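Aminotransferase, class I (Staphylococcus aureus, PDB 2O1B) probably catalyses the pyridoxal-5'-phosphate-dependent transfer of amino groups between amino acids and 2-oxo acids, as an aspartate aminotransferase of class I. Local coordinates at residues E111-G117 against R261-G267; K216-A222 against V244-S250. One frame throughout, in Å; residues are numbered along the deposited sequence.

Contact 1 of 2, residues E111-G117 against R261-G267. With PLP (pyridoxal-5'-phosphate), chain B.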
loop_
_atom_site.group_PDB
_atom_site.type_symbol
_atom_site.label_atom_id
_atom_site.label_comp_id
_atom_site.label_asym_id
_atom_site.label_seq_id
_atom_site.Cartn_x
_atom_site.Cartn_y
_atom_site.Cartn_z
ATOM N N GLU A 111 -5.574 17.826 8.565
ATOM C CA GLU A 111 -6.589 17.671 7.519
ATOM C C GLU A 111 -6.048 17.185 6.173
ATOM O O GLU A 111 -6.703 17.334 5.147
ATOM C CB GLU A 111 -7.387 18.982 7.368
ATOM C CG GLU A 111 -8.097 19.376 8.665
ATOM C CD GLU A 111 -8.785 20.727 8.631
ATOM O OE1 GLU A 111 -8.282 21.652 7.965
ATOM O OE2 GLU A 111 -9.830 20.864 9.311
ATOM N N VAL A 112 -4.864 16.575 6.197
ATOM C CA VAL A 112 -4.226 16.056 4.995
ATOM C C VAL A 112 -3.575 14.696 5.264
ATOM O O VAL A 112 -2.796 14.559 6.207
ATOM C CB VAL A 112 -3.152 17.042 4.463
ATOM C CG1 VAL A 112 -2.436 16.446 3.284
ATOM C CG2 VAL A 112 -3.778 18.376 4.066
ATOM N N CYS A 113 -3.901 13.705 4.431
ATOM C CA CYS A 113 -3.276 12.374 4.481
ATOM C C CYS A 113 -2.923 11.944 3.071
ATOM O O CYS A 113 -3.806 11.822 2.212
ATOM C CB CYS A 113 -4.217 11.337 5.110
ATOM S SG CYS A 113 -3.525 9.654 5.235
ATOM N N ILE A 114 -1.635 11.734 2.829
ATOM C CA ILE A 114 -1.146 11.269 1.539
ATOM C C ILE A 114 -1.515 9.804 1.315
ATOM O O ILE A 114 -1.440 9.003 2.247
ATOM C CB ILE A 114 0.381 11.442 1.461
ATOM C CG1 ILE A 114 0.720 12.919 1.275
ATOM C CG2 ILE A 114 0.951 10.702 0.290
ATOM C CD1 ILE A 114 1.213 13.599 2.503
ATOM N N LEU A 115 -1.914 9.464 0.083
ATOM C CA LEU A 115 -2.362 8.102 -0.255
ATOM C C LEU A 115 -1.483 7.440 -1.309
ATOM O O LEU A 115 -1.009 8.098 -2.227
ATOM C CB LEU A 115 -3.832 8.091 -0.713
ATOM C CG LEU A 115 -4.898 8.655 0.240
ATOM C CD1 LEU A 115 -6.275 8.691 -0.412
ATOM C CD2 LEU A 115 -4.942 7.883 1.551
ATOM N N TYR A 116 -1.291 6.129 -1.171
ATOM C CA TYR A 116 -0.475 5.337 -2.094
ATOM C C TYR A 116 -1.346 4.881 -3.272
ATOM O O TYR A 116 -1.582 3.680 -3.466
ATOM C CB TYR A 116 0.106 4.126 -1.359
ATOM C CG TYR A 116 0.892 4.492 -0.119
ATOM C CD1 TYR A 116 2.267 4.682 -0.182
ATOM C CD2 TYR A 116 0.258 4.653 1.119
ATOM C CE1 TYR A 116 3.002 5.023 0.953
ATOM C CE2 TYR A 116 0.982 4.997 2.262
ATOM C CZ TYR A 116 2.354 5.186 2.169
ATOM O OH TYR A 116 3.092 5.519 3.286
ATOM N N GLY A 117 -1.819 5.857 -4.044
ATOM C CA GLY A 117 -2.914 5.661 -4.989
ATOM C C GLY A 117 -4.193 5.687 -4.182
ATOM O O GLY A 117 -4.235 5.128 -3.085
ATOM N N ARG A 261 0.882 5.683 -8.708
ATOM C CA ARG A 261 0.295 5.343 -7.394
ATOM C C ARG A 261 0.436 6.468 -6.355
ATOM O O ARG A 261 1.132 6.318 -5.332
ATOM C CB ARG A 261 0.849 4.012 -6.823
ATOM C CG ARG A 261 0.816 2.770 -7.749
ATOM C CD ARG A 261 -0.423 2.697 -8.640
ATOM N NE ARG A 261 -1.663 2.561 -7.878
ATOM C CZ ARG A 261 -2.780 3.238 -8.136
ATOM N NH1 ARG A 261 -2.808 4.126 -9.123
ATOM N NH2 ARG A 261 -3.862 3.042 -7.379
ATOM N N VAL A 262 -0.241 7.591 -6.611
ATOM C CA VAL A 262 -0.203 8.739 -5.707
ATOM C C VAL A 262 -1.522 9.519 -5.696
ATOM O O VAL A 262 -2.097 9.821 -6.744
ATOM C CB VAL A 262 0.993 9.683 -6.025
ATOM C CG1 VAL A 262 0.901 10.231 -7.445
ATOM C CG2 VAL A 262 1.063 10.811 -4.999
ATOM N N GLY A 263 -1.999 9.820 -4.494
ATOM C CA GLY A 263 -3.221 10.595 -4.287
ATOM C C GLY A 263 -3.209 11.127 -2.866
ATOM O O GLY A 263 -2.192 11.030 -2.170
ATOM N N PHE A 264 -4.328 11.704 -2.434
ATOM C CA PHE A 264 -4.439 12.189 -1.061
ATOM C C PHE A 264 -5.880 12.288 -0.594
ATOM O O PHE A 264 -6.799 12.409 -1.410
ATOM C CB PHE A 264 -3.710 13.527 -0.875
ATOM C CG PHE A 264 -4.171 14.616 -1.795
ATOM C CD1 PHE A 264 -3.497 14.871 -2.983
ATOM C CD2 PHE A 264 -5.257 15.415 -1.458
ATOM C CE1 PHE A 264 -3.920 15.892 -3.839
ATOM C CE2 PHE A 264 -5.676 16.439 -2.297
ATOM C CZ PHE A 264 -4.999 16.679 -3.492
ATOM N N ALA A 265 -6.051 12.202 0.726
ATOM C CA ALA A 265 -7.314 12.439 1.398
ATOM C C ALA A 265 -7.217 13.796 2.064
ATOM O O ALA A 265 -6.149 14.184 2.556
ATOM C CB ALA A 265 -7.585 11.364 2.438
ATOM N N VAL A 266 -8.343 14.502 2.098
ATOM C CA VAL A 266 -8.389 15.869 2.623
ATOM C C VAL A 266 -9.710 16.101 3.352
ATOM O O VAL A 266 -10.759 15.635 2.914
ATOM C CB VAL A 266 -8.137 16.912 1.485
ATOM C CG1 VAL A 266 -8.988 18.133 1.640
ATOM C CG2 VAL A 266 -6.669 17.295 1.417
ATOM N N GLY A 267 -9.663 16.769 4.508
ATOM C CA GLY A 267 -10.898 17.117 5.229
ATOM C C GLY A 267 -11.032 16.788 6.708
ATOM O O GLY A 267 -10.111 17.052 7.496
HETATM N N1 PLP B . -12.240 6.022 -7.756
HETATM C C2 PLP B . -12.751 6.182 -9.031
HETATM C C2A PLP B . -14.165 6.663 -9.202
HETATM C C3 PLP B . -11.919 5.924 -10.123
HETATM O O3 PLP B . -12.375 6.070 -11.401
HETATM C C4 PLP B . -10.599 5.502 -9.919
HETATM C C4A PLP B . -9.612 5.766 -11.017
HETATM C C5 PLP B . -10.103 5.329 -8.624
HETATM C C6 PLP B . -10.940 5.591 -7.539
HETATM C C5A PLP B . -8.682 4.844 -8.372
HETATM O O4P PLP B . -7.711 5.841 -8.628
HETATM P P PLP B . -6.157 5.595 -8.260
HETATM O O1P PLP B . -5.367 5.388 -9.542
HETATM O O2P PLP B . -6.092 4.375 -7.380
HETATM O O3P PLP B . -5.669 6.826 -7.549
HETATM O O HOH W 1 -3.404 2.043 -4.555
#
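C113 O accepts the amide of A265 at 2.7 Å, nearly straight at 170°, while C113 N donates to A265 O. This pair and L115 with G263 are the hydrogen-bonded pairs between antiparallel strands 112-115 and 263-267; G267 N to E111 O adds a fifth bond. On one face the L115 side chain leans over the partner backbone, its CD1 3.6 Å from F264 C and 4.1 Å from A265 CB, with helix 269-282 packed over it. On the other, V112 and I114 pack against I94, V95 and F90 of helix 88-102. Beyond the paired strands, R261 folds back through bends at chi2 and chi3 (-37° and -64°), which places G117 CA over the rim of one guanidinium face, with the PLP phosphate at the edge, in plane. R261 NH2 reaches PLP O2P at 2.6 Å and R261 NH1 reaches PLP O1P at 2.9 Å, a two-pronged grip. One water takes a bond from R261 NH2 and gives one to Y116 O. One antiparallel strand, 263-267, set second from the edge of an otherwise parallel seven-stranded sheet and preceded by a phosphate-binding arginine, is characteristic of the large domain of fold-type I PLP enzymes.

Contact 2 of 2, residues K216-A222 against V244-S250. With PLP (pyridoxal-5'-phosphate), chain B.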
loop_
_atom_site.group_PDB
_atom_site.type_symbol
_atom_site.label_atom_id
_atom_site.label_comp_id
_atom_site.label_asym_id
_atom_site.label_seq_id
_atom_site.Cartn_x
_atom_site.Cartn_y
_atom_site.Cartn_z
ATOM N N LYS A 216 -20.616 9.617 8.469
ATOM C CA LYS A 216 -19.609 10.396 7.758
ATOM C C LYS A 216 -19.650 10.111 6.258
ATOM O O LYS A 216 -20.147 9.072 5.828
ATOM C CB LYS A 216 -18.204 10.120 8.296
ATOM C CG LYS A 216 -18.096 9.993 9.813
ATOM C CD LYS A 216 -17.820 8.551 10.187
ATOM C CE LYS A 216 -18.349 8.204 11.571
ATOM N NZ LYS A 216 -18.801 6.800 11.562
ATOM N N ILE A 217 -19.090 11.026 5.472
ATOM C CA ILE A 217 -19.100 10.899 4.027
ATOM C C ILE A 217 -17.673 10.826 3.508
ATOM O O ILE A 217 -16.785 11.552 3.983
ATOM C CB ILE A 217 -19.836 12.101 3.364
ATOM C CG1 ILE A 217 -21.313 12.129 3.775
ATOM C CG2 ILE A 217 -19.683 12.082 1.836
ATOM C CD1 ILE A 217 -22.022 13.424 3.451
ATOM N N VAL A 218 -17.461 9.939 2.540
ATOM C CA VAL A 218 -16.221 9.908 1.784
ATOM C C VAL A 218 -16.593 10.264 0.370
ATOM O O VAL A 218 -17.355 9.545 -0.262
ATOM C CB VAL A 218 -15.574 8.507 1.757
ATOM C CG1 VAL A 218 -14.290 8.528 0.911
ATOM C CG2 VAL A 218 -15.274 8.044 3.157
ATOM N N HIS A 219 -16.064 11.373 -0.128
ATOM C CA HIS A 219 -16.307 11.742 -1.512
ATOM C C HIS A 219 -15.094 11.400 -2.370
ATOM O O HIS A 219 -13.999 11.884 -2.107
ATOM C CB HIS A 219 -16.691 13.226 -1.652
ATOM C CG HIS A 219 -16.894 13.654 -3.076
ATOM N ND1 HIS A 219 -17.767 13.008 -3.926
ATOM C CD2 HIS A 219 -16.315 14.636 -3.805
ATOM C CE1 HIS A 219 -17.714 13.576 -5.119
ATOM N NE2 HIS A 219 -16.841 14.565 -5.072
ATOM N N ASP A 220 -15.316 10.553 -3.379
ATOM C CA ASP A 220 -14.278 10.062 -4.297
ATOM C C ASP A 220 -14.200 10.984 -5.513
ATOM O O ASP A 220 -15.035 10.927 -6.418
ATOM C CB ASP A 220 -14.629 8.630 -4.715
ATOM C CG ASP A 220 -13.574 7.959 -5.586
ATOM O OD1 ASP A 220 -13.736 6.725 -5.837
ATOM O OD2 ASP A 220 -12.597 8.627 -6.020
ATOM N N PHE A 221 -13.176 11.826 -5.526
ATOM C CA PHE A 221 -13.045 12.938 -6.473
ATOM C C PHE A 221 -12.026 12.631 -7.576
ATOM O O PHE A 221 -11.381 13.540 -8.119
ATOM C CB PHE A 221 -12.595 14.169 -5.683
ATOM C CG PHE A 221 -13.075 15.494 -6.232
ATOM C CD1 PHE A 221 -14.172 15.581 -7.074
ATOM C CD2 PHE A 221 -12.414 16.666 -5.871
ATOM C CE1 PHE A 221 -14.604 16.817 -7.556
ATOM C CE2 PHE A 221 -12.832 17.906 -6.349
ATOM C CZ PHE A 221 -13.935 17.977 -7.195
ATOM N N ALA A 222 -11.894 11.346 -7.905
ATOM C CA ALA A 222 -10.967 10.867 -8.951
ATOM C C ALA A 222 -11.071 11.617 -10.273
ATOM O O ALA A 222 -10.054 11.808 -10.968
ATOM C CB ALA A 222 -11.174 9.386 -9.185
ATOM N N VAL A 244 -18.381 16.723 8.273
ATOM C CA VAL A 244 -18.988 15.420 7.976
ATOM C C VAL A 244 -18.145 14.551 7.048
ATOM O O VAL A 244 -18.294 13.332 7.050
ATOM C CB VAL A 244 -20.392 15.549 7.334
ATOM C CG1 VAL A 244 -21.342 16.333 8.229
ATOM C CG2 VAL A 244 -20.290 16.182 5.941
ATOM N N ALA A 245 -17.279 15.177 6.258
ATOM C CA ALA A 245 -16.674 14.498 5.116
ATOM C C ALA A 245 -15.163 14.631 4.963
ATOM O O ALA A 245 -14.545 15.594 5.444
ATOM C CB ALA A 245 -17.344 14.962 3.823
ATOM N N ILE A 246 -14.588 13.644 4.275
ATOM C CA ILE A 246 -13.272 13.790 3.652
ATOM C C ILE A 246 -13.463 13.673 2.157
ATOM O O ILE A 246 -14.432 13.071 1.687
ATOM C CB ILE A 246 -12.241 12.710 4.104
ATOM C CG1 ILE A 246 -12.782 11.290 3.878
ATOM C CG2 ILE A 246 -11.817 12.944 5.547
ATOM C CD1 ILE A 246 -11.728 10.177 4.065
ATOM N N GLU A 247 -12.539 14.264 1.413
ATOM C CA GLU A 247 -12.522 14.138 -0.029
ATOM C C GLU A 247 -11.213 13.495 -0.451
ATOM O O GLU A 247 -10.155 13.844 0.060
ATOM C CB GLU A 247 -12.641 15.503 -0.652
ATOM C CG GLU A 247 -12.897 15.482 -2.131
ATOM C CD GLU A 247 -13.507 16.764 -2.553
ATOM O OE1 GLU A 247 -12.767 17.779 -2.635
ATOM O OE2 GLU A 247 -14.734 16.758 -2.767
ATOM N N ILE A 248 -11.291 12.562 -1.393
ATOM C CA ILE A 248 -10.099 11.856 -1.869
ATOM C C ILE A 248 -9.829 12.251 -3.325
ATOM O O ILE A 248 -10.713 12.208 -4.175
ATOM C CB ILE A 248 -10.231 10.344 -1.642
ATOM C CG1 ILE A 248 -10.014 10.043 -0.145
ATOM C CG2 ILE A 248 -9.225 9.570 -2.505
ATOM C CD1 ILE A 248 -10.242 8.637 0.274
ATOM N N TYR A 249 -8.609 12.684 -3.580
ATOM C CA TYR A 249 -8.220 13.232 -4.872
ATOM C C TYR A 249 -7.059 12.415 -5.421
ATOM O O TYR A 249 -6.127 12.106 -4.675
ATOM C CB TYR A 249 -7.790 14.694 -4.705
ATOM C CG TYR A 249 -7.622 15.430 -6.018
ATOM C CD1 TYR A 249 -8.697 16.131 -6.587
ATOM C CD2 TYR A 249 -6.399 15.416 -6.707
ATOM C CE1 TYR A 249 -8.561 16.788 -7.821
ATOM C CE2 TYR A 249 -6.252 16.075 -7.931
ATOM C CZ TYR A 249 -7.341 16.748 -8.483
ATOM O OH TYR A 249 -7.198 17.389 -9.694
ATOM N N SER A 250 -7.109 12.087 -6.717
ATOM C CA SER A 250 -6.086 11.268 -7.356
ATOM C C SER A 250 -5.308 12.055 -8.399
ATOM O O SER A 250 -5.886 12.872 -9.113
ATOM C CB SER A 250 -6.718 10.049 -8.038
ATOM O OG SER A 250 -5.718 9.297 -8.708
HETATM N N1 PLP B . -12.240 6.022 -7.756
HETATM C C2 PLP B . -12.751 6.182 -9.031
HETATM C C2A PLP B . -14.165 6.663 -9.202
HETATM C C3 PLP B . -11.919 5.924 -10.123
HETATM O O3 PLP B . -12.375 6.070 -11.401
HETATM C C4 PLP B . -10.599 5.502 -9.919
HETATM C C4A PLP B . -9.612 5.766 -11.017
HETATM C C5 PLP B . -10.103 5.329 -8.624
HETATM C C6 PLP B . -10.940 5.591 -7.539
HETATM C C5A PLP B . -8.682 4.844 -8.372
HETATM O O4P PLP B . -7.711 5.841 -8.628
HETATM P P PLP B . -6.157 5.595 -8.260
HETATM O O1P PLP B . -5.367 5.388 -9.542
HETATM O O2P PLP B . -6.092 4.375 -7.380
HETATM O O3P PLP B . -5.669 6.826 -7.549
HETATM O O HOH W 2 -8.683 13.417 -8.490
HETATM O O HOH W 3 -7.357 11.729 -11.342
#
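I217 and A245 meet CB to CB at 3.8 Å where parallel strands 216-220 and 245-250 run in register, joined by five backbone hydrogen bonds from I217 N to V244 O through F221 N to I248 O. The packing is dense in the middle. On one face V218 touches I246 and I248, its CG1 4.1 Å from I248 CD1, under M271 of helix 269-282. On the other, E247 runs alongside H219 and reaches F221: CG stands anti to the backbone N (chi1 -169°), E247 OE2 lies over the rim of one F221 face and E247 OE1 comes 3.4 Å from F221 CD2, the planes 27° apart. F221 CD2 also approaches the edge of the Y249 ring. The buried E247 carboxylate is satisfied from outside, by Y98 and S234 at OE1 and by the amide of I235 at OE2. Toward A222 and S250 the strands no longer bond directly, and water bridges the looser end: one water donates to F221 O and accepts from S250 N, both at 2.7 Å, while another donates to A222 O and S250 O. The cofactor lies at this end. D220 OD1, also bonded to Y146, sits 2.5 Å from PLP N1; A222 CB touches the pyridine ring at C2, 3.6 Å away, and S250 OG donates to PLP O3P at 2.7 Å. A carboxylate so close to the ring nitrogen is consistent with the role of the equivalent aspartate in this family, where it keeps the pyridine protonated as an electron sink.

How the contacts relate
Contacts 1 and 2 belong to one mixed sheet and meet where strand 245-250 of contact 2 runs antiparallel to strand 263-267 of contact 1, their centres about 10 Å apart. V266 O lies 2.7 Å from E247 N and F264 O 2.8 Å from Y249 N, both probable hydrogen bonds, and L115 CD1 packs 3.7 Å from I248 CG2. Along the chain, contact 2 is nested within the loop that contact 1 closes. Both converge on the same PLP: 111-117 against 261-267 serves the phosphate alone, whereas 216-222 against 244-250 reaches phosphate and pyridine ring. T118, K119, N192 and S252 of the same chain, and Y81 of the second subunit, are among the cofactor's further partners.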